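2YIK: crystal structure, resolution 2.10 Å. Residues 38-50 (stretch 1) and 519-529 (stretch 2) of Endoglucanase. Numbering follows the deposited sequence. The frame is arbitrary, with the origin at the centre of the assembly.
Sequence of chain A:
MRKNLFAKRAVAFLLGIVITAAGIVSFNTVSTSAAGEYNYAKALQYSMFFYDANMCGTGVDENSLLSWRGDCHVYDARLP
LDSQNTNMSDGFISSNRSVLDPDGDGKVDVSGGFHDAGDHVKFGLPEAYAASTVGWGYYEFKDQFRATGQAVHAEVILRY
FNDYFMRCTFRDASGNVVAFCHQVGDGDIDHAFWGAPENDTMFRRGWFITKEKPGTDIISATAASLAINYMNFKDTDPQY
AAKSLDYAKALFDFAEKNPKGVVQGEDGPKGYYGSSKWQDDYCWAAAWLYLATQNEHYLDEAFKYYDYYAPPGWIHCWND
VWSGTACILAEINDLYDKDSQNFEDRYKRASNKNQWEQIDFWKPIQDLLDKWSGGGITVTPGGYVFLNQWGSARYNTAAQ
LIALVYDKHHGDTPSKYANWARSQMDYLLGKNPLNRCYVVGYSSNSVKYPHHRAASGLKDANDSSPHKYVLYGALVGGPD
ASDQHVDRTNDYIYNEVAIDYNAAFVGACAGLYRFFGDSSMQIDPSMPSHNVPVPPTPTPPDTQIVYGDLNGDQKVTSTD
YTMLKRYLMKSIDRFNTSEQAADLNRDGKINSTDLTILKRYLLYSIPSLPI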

ATOM      1  N   TYR A  38     -22.729   7.122   9.244  1.00 36.73           N
ATOM      2  CA  TYR A  38     -22.052   6.131   8.349  1.00 36.07           C
ATOM      3  C   TYR A  38     -22.149   6.617   6.910  1.00 34.85           C
ATOM      4  O   TYR A  38     -22.836   6.040   6.066  1.00 32.92           O
ATOM      5  N   ASN A  39     -21.418   7.702   6.677  1.00 34.20           N
ATOM      6  CA  ASN A  39     -21.320   8.411   5.408  1.00 33.21           C
ATOM      7  C   ASN A  39     -20.032   7.947   4.723  1.00 31.75           C
ATOM      8  O   ASN A  39     -18.942   8.363   5.105  1.00 30.10           O
ATOM      9  N   TYR A  40     -20.162   7.097   3.709  1.00 31.23           N
ATOM     10  CA  TYR A  40     -18.999   6.564   3.016  1.00 30.84           C
ATOM     11  C   TYR A  40     -18.307   7.544   2.082  1.00 31.44           C
ATOM     12  O   TYR A  40     -17.125   7.380   1.786  1.00 30.84           O
ATOM     13  N   ALA A  41     -19.031   8.560   1.620  1.00 31.46           N
ATOM     14  CA  ALA A  41     -18.433   9.565   0.741  1.00 31.89           C
ATOM     15  C   ALA A  41     -17.452  10.380   1.570  1.00 31.23           C
ATOM     16  O   ALA A  41     -16.334  10.669   1.142  1.00 31.47           O
ATOM     17  N   LYS A  42     -17.878  10.746   2.770  1.00 30.72           N
ATOM     18  CA  LYS A  42     -17.034  11.515   3.669  1.00 29.32           C
ATOM     19  C   LYS A  42     -15.884  10.643   4.171  1.00 28.66           C
ATOM     20  O   LYS A  42     -14.772  11.128   4.388  1.00 27.70           O
ATOM     21  N   ALA A  43     -16.151   9.354   4.360  1.00 26.83           N
ATOM     22  CA  ALA A  43     -15.119   8.435   4.836  1.00 26.49           C
ATOM     23  C   ALA A  43     -14.007   8.348   3.792  1.00 25.73           C
ATOM     24  O   ALA A  43     -12.820   8.363   4.124  1.00 26.02           O
ATOM     25  N   LEU A  44     -14.401   8.265   2.526  1.00 26.56           N
ATOM     26  CA  LEU A  44     -13.441   8.203   1.427  1.00 27.46           C
ATOM     27  C   LEU A  44     -12.616   9.484   1.427  1.00 27.92           C
ATOM     28  O   LEU A  44     -11.384   9.453   1.386  1.00 26.71           O
ATOM     29  N   GLN A  45     -13.308  10.619   1.471  1.00 28.97           N
ATOM     30  CA  GLN A  45     -12.639  11.912   1.485  1.00 29.36           C
ATOM     31  C   GLN A  45     -11.599  11.976   2.589  1.00 28.83           C
ATOM     32  O   GLN A  45     -10.426  12.259   2.338  1.00 28.97           O
ATOM     33  N   TYR A  46     -12.033  11.713   3.816  1.00 28.03           N
ATOM     34  CA  TYR A  46     -11.138  11.747   4.961  1.00 28.65           C
ATOM     35  C   TYR A  46      -9.987  10.743   4.893  1.00 29.01           C
ATOM     36  O   TYR A  46      -8.852  11.079   5.231  1.00 29.00           O
ATOM     37  N   SER A  47     -10.272   9.521   4.449  1.00 28.95           N
ATOM     38  CA  SER A  47      -9.251   8.470   4.394  1.00 28.35           C
ATOM     39  C   SER A  47      -7.911   8.845   3.762  1.00 28.86           C
ATOM     40  O   SER A  47      -6.865   8.414   4.242  1.00 27.71           O
ATOM     41  N   MET A  48      -7.929   9.646   2.701  1.00 29.44           N
ATOM     42  CA  MET A  48      -6.681  10.010   2.034  1.00 28.69           C
ATOM     43  C   MET A  48      -5.822  11.028   2.760  1.00 27.93           C
ATOM     44  O   MET A  48      -4.616  11.108   2.516  1.00 27.08           O
ATOM     45  N   PHE A  49      -6.422  11.796   3.661  1.00 27.38           N
ATOM     46  CA  PHE A  49      -5.659  12.805   4.382  1.00 27.99           C
ATOM     47  C   PHE A  49      -4.539  12.255   5.241  1.00 27.35           C
ATOM     48  O   PHE A  49      -3.628  12.993   5.608  1.00 27.57           O
ATOM     49  N   PHE A  50      -4.587  10.964   5.555  1.00 26.25           N
ATOM     50  CA  PHE A  50      -3.511  10.386   6.346  1.00 26.08           C
ATOM     51  C   PHE A  50      -2.246  10.438   5.511  1.00 25.18           C
ATOM     52  O   PHE A  50      -1.152  10.626   6.033  1.00 25.17           O
ATOM     53  N   SER A 519     -27.992  10.235  -1.517  1.00 53.45           N
ATOM     54  CA  SER A 519     -27.870  11.661  -1.724  1.00 53.92           C
ATOM     55  C   SER A 519     -27.582  12.233  -0.336  1.00 53.24           C
ATOM     56  O   SER A 519     -27.125  13.367  -0.201  1.00 53.04           O
ATOM     57  N   SER A 520     -27.840  11.440   0.703  1.00 52.17           N
ATOM     58  CA  SER A 520     -27.590  11.914   2.058  1.00 51.36           C
ATOM     59  C   SER A 520     -26.091  11.884   2.363  1.00 50.00           C
ATOM     60  O   SER A 520     -25.619  12.571   3.280  1.00 50.62           O
ATOM     61  N   MET A 521     -25.334  11.110   1.588  1.00 46.98           N
ATOM     62  CA  MET A 521     -23.895  11.001   1.812  1.00 44.43           C
ATOM     63  C   MET A 521     -23.094  12.043   1.053  1.00 43.01           C
ATOM     64  O   MET A 521     -22.700  11.819  -0.092  1.00 42.43           O
ATOM     65  N   GLN A 522     -22.848  13.172   1.715  1.00 42.14           N
ATOM     66  CA  GLN A 522     -22.108  14.288   1.133  1.00 41.84           C
ATOM     67  C   GLN A 522     -20.717  14.406   1.739  1.00 40.29           C
ATOM     68  O   GLN A 522     -20.526  14.090   2.909  1.00 40.09           O
ATOM     69  N   ILE A 523     -19.747  14.860   0.948  1.00 39.27           N
ATOM     70  CA  ILE A 523     -18.403  15.044   1.476  1.00 38.64           C
ATOM     71  C   ILE A 523     -18.456  16.296   2.353  1.00 38.83           C
ATOM     72  O   ILE A 523     -19.428  17.055   2.304  1.00 37.37           O
ATOM     73  N   ASP A 524     -17.431  16.478   3.179  1.00 37.96           N
ATOM     74  CA  ASP A 524     -17.335  17.617   4.084  1.00 38.81           C
ATOM     75  C   ASP A 524     -16.758  18.807   3.309  1.00 39.39           C
ATOM     76  O   ASP A 524     -15.571  18.828   2.984  1.00 39.80           O
ATOM     77  N   PRO A 525     -17.586  19.831   3.033  1.00 39.49           N
ATOM     78  CA  PRO A 525     -17.127  21.004   2.285  1.00 39.51           C
ATOM     79  C   PRO A 525     -16.096  21.893   2.972  1.00 39.07           C
ATOM     80  O   PRO A 525     -15.461  22.725   2.321  1.00 39.24           O
ATOM     81  N   SER A 526     -15.902  21.710   4.273  1.00 38.74           N
ATOM     82  CA  SER A 526     -14.941  22.538   4.991  1.00 39.60           C
ATOM     83  C   SER A 526     -13.506  21.993   4.980  1.00 40.34           C
ATOM     84  O   SER A 526     -12.600  22.636   5.508  1.00 40.41           O
ATOM     85  N   MET A 527     -13.292  20.819   4.392  1.00 40.14           N
ATOM     86  CA  MET A 527     -11.944  20.233   4.340  1.00 40.26           C
ATOM     87  C   MET A 527     -11.103  20.859   3.232  1.00 39.73           C
ATOM     88  O   MET A 527     -11.639  21.259   2.198  1.00 40.67           O
ATOM     89  N   PRO A 528      -9.774  20.946   3.434  1.00 39.62           N
ATOM     90  CA  PRO A 528      -8.844  21.518   2.454  1.00 40.10           C
ATOM     91  C   PRO A 528      -9.056  20.823   1.106  1.00 41.21           C
ATOM     92  O   PRO A 528      -9.500  19.676   1.069  1.00 40.48           O
ATOM     93  N   SER A 529      -8.732  21.496   0.007  1.00 42.78           N
ATOM     94  CA  SER A 529      -8.954  20.916  -1.318  1.00 44.68           C
ATOM     95  C   SER A 529      -7.900  21.371  -2.327  1.00 45.63           C
ATOM     96  O   SER A 529      -7.264  22.407  -2.132  1.00 44.99           O
TER

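Stretch 1 carries a helix that starts at Tyr40, and stretch 2 is an irregular segment laid along it. Nearly 480 residues separate the two in sequence. The backbones come closest near Lys42 and Ile523, with CA atoms 4.4 Å apart, and they spread to 8.5 Å between the CA atoms of Tyr46 and Met527. Ala41 fits where the backbones are close; Met527 fills the space where they part.

At the narrow end Ala41 points toward stretch 2. Its CB lies 3.5 Å from Met521 O and 4.2 Å from both Met521 CB and Ile523 CG2. The small methyl lets the two backbones come close. Ile523 (chi1 p, chi2 m) sets its CB sideways, and the end of its side chain leads away, yet CG2 still reaches to 3.8 Å from Ala41 O.

Met521 also points toward the helix. Its m, t, t side chain runs past the start of the helix. The SD is 3.6 Å from Tyr40 CD2 and meets that ring obliquely. Tyr40 N gives a weak hydrogen bond to the same SD, at 3.6 Å. Beyond the sulfur, Met521 CE rests 3.6 Å from Tyr38 O.

Asn39 (chi1 t) does two jobs with one amide. Its OD1 caps the helix, accepting from Lys42 N at 3.1 Å and more weakly from Ala41 N, also at 3.1 Å. Its ND2 turns to the other stretch and donates to Gln522 O at 2.8 Å. The Gln522 side chain starts away from the helix, so this residue is held through its backbone. Lys42 is extended, t at all four chi angles; its CB lies 3.9 Å from Gln522 O, and its NZ is bonded elsewhere in the structure.

One turn on from Ala41, Gln45 (chi1 and chi2 t) points toward stretch 2, and its amide reaches the backbone of Asp524: OE1 accepts from Asp524 N at 2.7 Å, and NE2 donates to Asp524 O at 2.9 Å. NE2 also gives a hydrogen bond to water 1 at 3.0 Å. That water donates to Pro528 O at 2.9 Å, which bridges Gln45 to the far end of stretch 2.

Asp524 (chi1 t) points toward the helix. Its OD2 accepts from Tyr46 OH at 2.6 Å, near the plane of the tyrosine ring. Its OD1 accepts from Ser526 N and from Ser526 OG, both at 2.9 Å, within the type I turn from Asp524 to Met527.

The turn delivers Met527 to the wider gap. Its side chain is m at all three angles, and the folded chain fills the hollow between Tyr46 and Phe49. CE sits over a face of each ring, 4.0 Å from the Tyr46 centroid and 3.7 Å from the Phe49 centroid. Tyr46 CE1 touches Met527 CG at 3.7 Å. Phe49 (chi1 m) points toward stretch 2, and its CZ lies 3.6 Å from Pro528 O, at the ring edge. Pro528 CD, 4.2 Å from Phe49 CE1, ends the contact.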

ATOM      1  CB  TYR A  38     -22.700   4.761   8.531  1.00 37.45           C
ATOM      2  CG  TYR A  38     -22.780   4.399   9.998  1.00 39.69           C
ATOM      3  CD1 TYR A  38     -21.660   4.514  10.827  1.00 39.91           C
ATOM      4  CD2 TYR A  38     -23.991   4.027  10.580  1.00 41.74           C
ATOM      5  CE1 TYR A  38     -21.746   4.275  12.205  1.00 41.70           C
ATOM      6  CE2 TYR A  38     -24.089   3.787  11.957  1.00 42.82           C
ATOM      7  CZ  TYR A  38     -22.963   3.916  12.760  1.00 42.81           C
ATOM      8  OH  TYR A  38     -23.064   3.713  14.125  1.00 44.15           O
ATOM      9  CB  ASN A  39     -21.251   9.912   5.721  1.00 32.89           C
ATOM     10  CG  ASN A  39     -21.176  10.777   4.482  1.00 34.74           C
ATOM     11  OD1 ASN A  39     -20.843  10.306   3.394  1.00 33.26           O
ATOM     12  ND2 ASN A  39     -21.472  12.068   4.649  1.00 33.85           N
ATOM     13  CB  TYR A  40     -19.389   5.286   2.270  1.00 31.55           C
ATOM     14  CG  TYR A  40     -20.178   4.341   3.146  1.00 30.49           C
ATOM     15  CD1 TYR A  40     -19.679   3.926   4.387  1.00 30.25           C
ATOM     16  CD2 TYR A  40     -21.458   3.922   2.778  1.00 31.04           C
ATOM     17  CE1 TYR A  40     -20.441   3.127   5.239  1.00 29.93           C
ATOM     18  CE2 TYR A  40     -22.226   3.123   3.624  1.00 30.15           C
ATOM     19  CZ  TYR A  40     -21.715   2.736   4.850  1.00 29.51           C
ATOM     20  OH  TYR A  40     -22.503   1.982   5.683  1.00 29.52           O
ATOM     21  CB  ALA A  41     -19.509  10.481   0.151  1.00 32.78           C
ATOM     22  CB  LYS A  42     -17.861  12.020   4.853  1.00 31.21           C
ATOM     23  CG  LYS A  42     -17.035  12.699   5.929  1.00 33.67           C
ATOM     24  CD  LYS A  42     -17.887  13.148   7.121  1.00 35.63           C
ATOM     25  CE  LYS A  42     -16.991  13.477   8.315  1.00 37.42           C
ATOM     26  NZ  LYS A  42     -17.745  14.069   9.458  1.00 37.74           N
ATOM     27  CB  ALA A  43     -15.721   7.062   5.088  1.00 26.00           C
ATOM     28  CB  LEU A  44     -14.171   8.061   0.084  1.00 26.60           C
ATOM     29  CG  LEU A  44     -13.284   8.156  -1.163  1.00 28.05           C
ATOM     30  CD1 LEU A  44     -12.221   7.062  -1.107  1.00 27.57           C
ATOM     31  CD2 LEU A  44     -14.123   8.014  -2.430  1.00 24.82           C
ATOM     32  CB  GLN A  45     -13.661  13.033   1.680  1.00 31.57           C
ATOM     33  CG  GLN A  45     -13.043  14.367   2.045  1.00 32.47           C
ATOM     34  CD  GLN A  45     -14.083  15.414   2.429  1.00 35.27           C
ATOM     35  OE1 GLN A  45     -15.052  15.115   3.130  1.00 33.76           O
ATOM     36  NE2 GLN A  45     -13.875  16.650   1.985  1.00 34.61           N
ATOM     37  CB  TYR A  46     -11.931  11.517   6.253  1.00 30.10           C
ATOM     38  CG  TYR A  46     -12.575  12.763   6.826  1.00 31.07           C
ATOM     39  CD1 TYR A  46     -13.348  13.604   6.028  1.00 30.81           C
ATOM     40  CD2 TYR A  46     -12.429  13.088   8.174  1.00 30.76           C
ATOM     41  CE1 TYR A  46     -13.957  14.736   6.553  1.00 32.75           C
ATOM     42  CE2 TYR A  46     -13.034  14.220   8.714  1.00 32.00           C
ATOM     43  CZ  TYR A  46     -13.799  15.039   7.898  1.00 32.72           C
ATOM     44  OH  TYR A  46     -14.416  16.152   8.425  1.00 31.69           O
ATOM     45  CB  SER A  47      -9.800   7.208   3.699  1.00 28.36           C
ATOM     46  OG  SER A  47      -9.940   7.380   2.300  1.00 26.57           O
ATOM     47  CB  MET A  48      -6.959  10.484   0.605  1.00 27.29           C
ATOM     48  CG  MET A  48      -7.385   9.349  -0.302  1.00 30.04           C
ATOM     49  SD  MET A  48      -7.855   9.817  -1.978  1.00 33.79           S
ATOM     50  CE  MET A  48      -9.542  10.200  -1.745  1.00 31.29           C
ATOM     51  CB  PHE A  49      -6.596  13.681   5.209  1.00 27.60           C
ATOM     52  CG  PHE A  49      -7.276  14.729   4.394  1.00 28.54           C
ATOM     53  CD1 PHE A  49      -6.679  15.973   4.193  1.00 29.14           C
ATOM     54  CD2 PHE A  49      -8.481  14.452   3.765  1.00 27.83           C
ATOM     55  CE1 PHE A  49      -7.278  16.920   3.361  1.00 30.02           C
ATOM     56  CE2 PHE A  49      -9.084  15.383   2.940  1.00 27.75           C
ATOM     57  CZ  PHE A  49      -8.484  16.624   2.737  1.00 29.30           C
ATOM     58  CB  PHE A  50      -3.775   8.924   6.712  1.00 25.70           C
ATOM     59  CG  PHE A  50      -2.608   8.284   7.420  1.00 25.84           C
ATOM     60  CD1 PHE A  50      -2.327   8.597   8.744  1.00 25.40           C
ATOM     61  CD2 PHE A  50      -1.769   7.394   6.750  1.00 25.79           C
ATOM     62  CE1 PHE A  50      -1.205   8.071   9.376  1.00 26.71           C
ATOM     63  CE2 PHE A  50      -0.648   6.864   7.371  1.00 25.66           C
ATOM     64  CZ  PHE A  50      -0.373   7.187   8.692  1.00 26.35           C
ATOM     65  CB  SER A 519     -29.185  12.221  -2.267  1.00 54.90           C
ATOM     66  OG  SER A 519     -30.281  11.826  -1.448  1.00 56.06           O
ATOM     67  CB  SER A 520     -28.330  11.048   3.073  1.00 52.63           C
ATOM     68  OG  SER A 520     -27.508   9.971   3.507  1.00 55.20           O
ATOM     69  CB  MET A 521     -23.424   9.597   1.437  1.00 43.13           C
ATOM     70  CG  MET A 521     -23.967   8.547   2.372  1.00 41.36           C
ATOM     71  SD  MET A 521     -23.305   6.931   2.037  1.00 37.80           S
ATOM     72  CE  MET A 521     -24.518   5.918   2.892  1.00 38.72           C
ATOM     73  CB  GLN A 522     -22.850  15.602   1.396  1.00 43.66           C
ATOM     74  CG  GLN A 522     -24.254  15.675   0.823  1.00 48.42           C
ATOM     75  CD  GLN A 522     -24.285  15.334  -0.652  1.00 51.73           C
ATOM     76  OE1 GLN A 522     -23.337  15.642  -1.396  1.00 53.92           O
ATOM     77  NE2 GLN A 522     -25.373  14.704  -1.093  1.00 53.07           N
ATOM     78  CB  ILE A 523     -17.311  15.205   0.342  1.00 38.84           C
ATOM     79  CG1 ILE A 523     -17.512  16.502  -0.463  1.00 39.71           C
ATOM     80  CG2 ILE A 523     -17.287  13.954  -0.533  1.00 36.61           C
ATOM     81  CD1 ILE A 523     -18.947  16.783  -0.852  1.00 44.50           C
ATOM     82  CB  ASP A 524     -16.431  17.239   5.262  1.00 39.01           C
ATOM     83  CG  ASP A 524     -16.172  18.393   6.199  1.00 40.51           C
ATOM     84  OD1 ASP A 524     -16.658  19.508   5.921  1.00 41.94           O
ATOM     85  OD2 ASP A 524     -15.474  18.190   7.217  1.00 41.30           O
ATOM     86  CB  PRO A 525     -18.431  21.742   1.986  1.00 40.11           C
ATOM     87  CG  PRO A 525     -19.211  21.527   3.250  1.00 40.35           C
ATOM     88  CD  PRO A 525     -18.936  20.057   3.590  1.00 40.42           C
ATOM     89  CB  SER A 526     -15.390  22.726   6.438  1.00 39.64           C
ATOM     90  OG  SER A 526     -15.092  21.571   7.203  1.00 41.78           O
ATOM     91  CB  MET A 527     -12.022  18.719   4.097  1.00 39.70           C
ATOM     92  CG  MET A 527     -12.518  17.900   5.285  1.00 39.11           C
ATOM     93  SD  MET A 527     -11.368  17.918   6.668  1.00 40.15           S
ATOM     94  CE  MET A 527     -10.314  16.454   6.277  1.00 40.35           C
ATOM     95  CB  PRO A 528      -7.481  21.215   3.067  1.00 40.49           C
ATOM     96  CG  PRO A 528      -7.765  21.281   4.532  1.00 39.71           C
ATOM     97  CD  PRO A 528      -9.046  20.494   4.631  1.00 39.03           C
ATOM     98  CB  SER A 529     -10.342  21.337  -1.799  1.00 45.56           C
ATOM     99  OG  SER A 529     -10.936  20.333  -2.597  1.00 49.65           O
TER
HETATM  100  O   HOH W   1     -11.311  17.416   0.564  1.00 40.35           O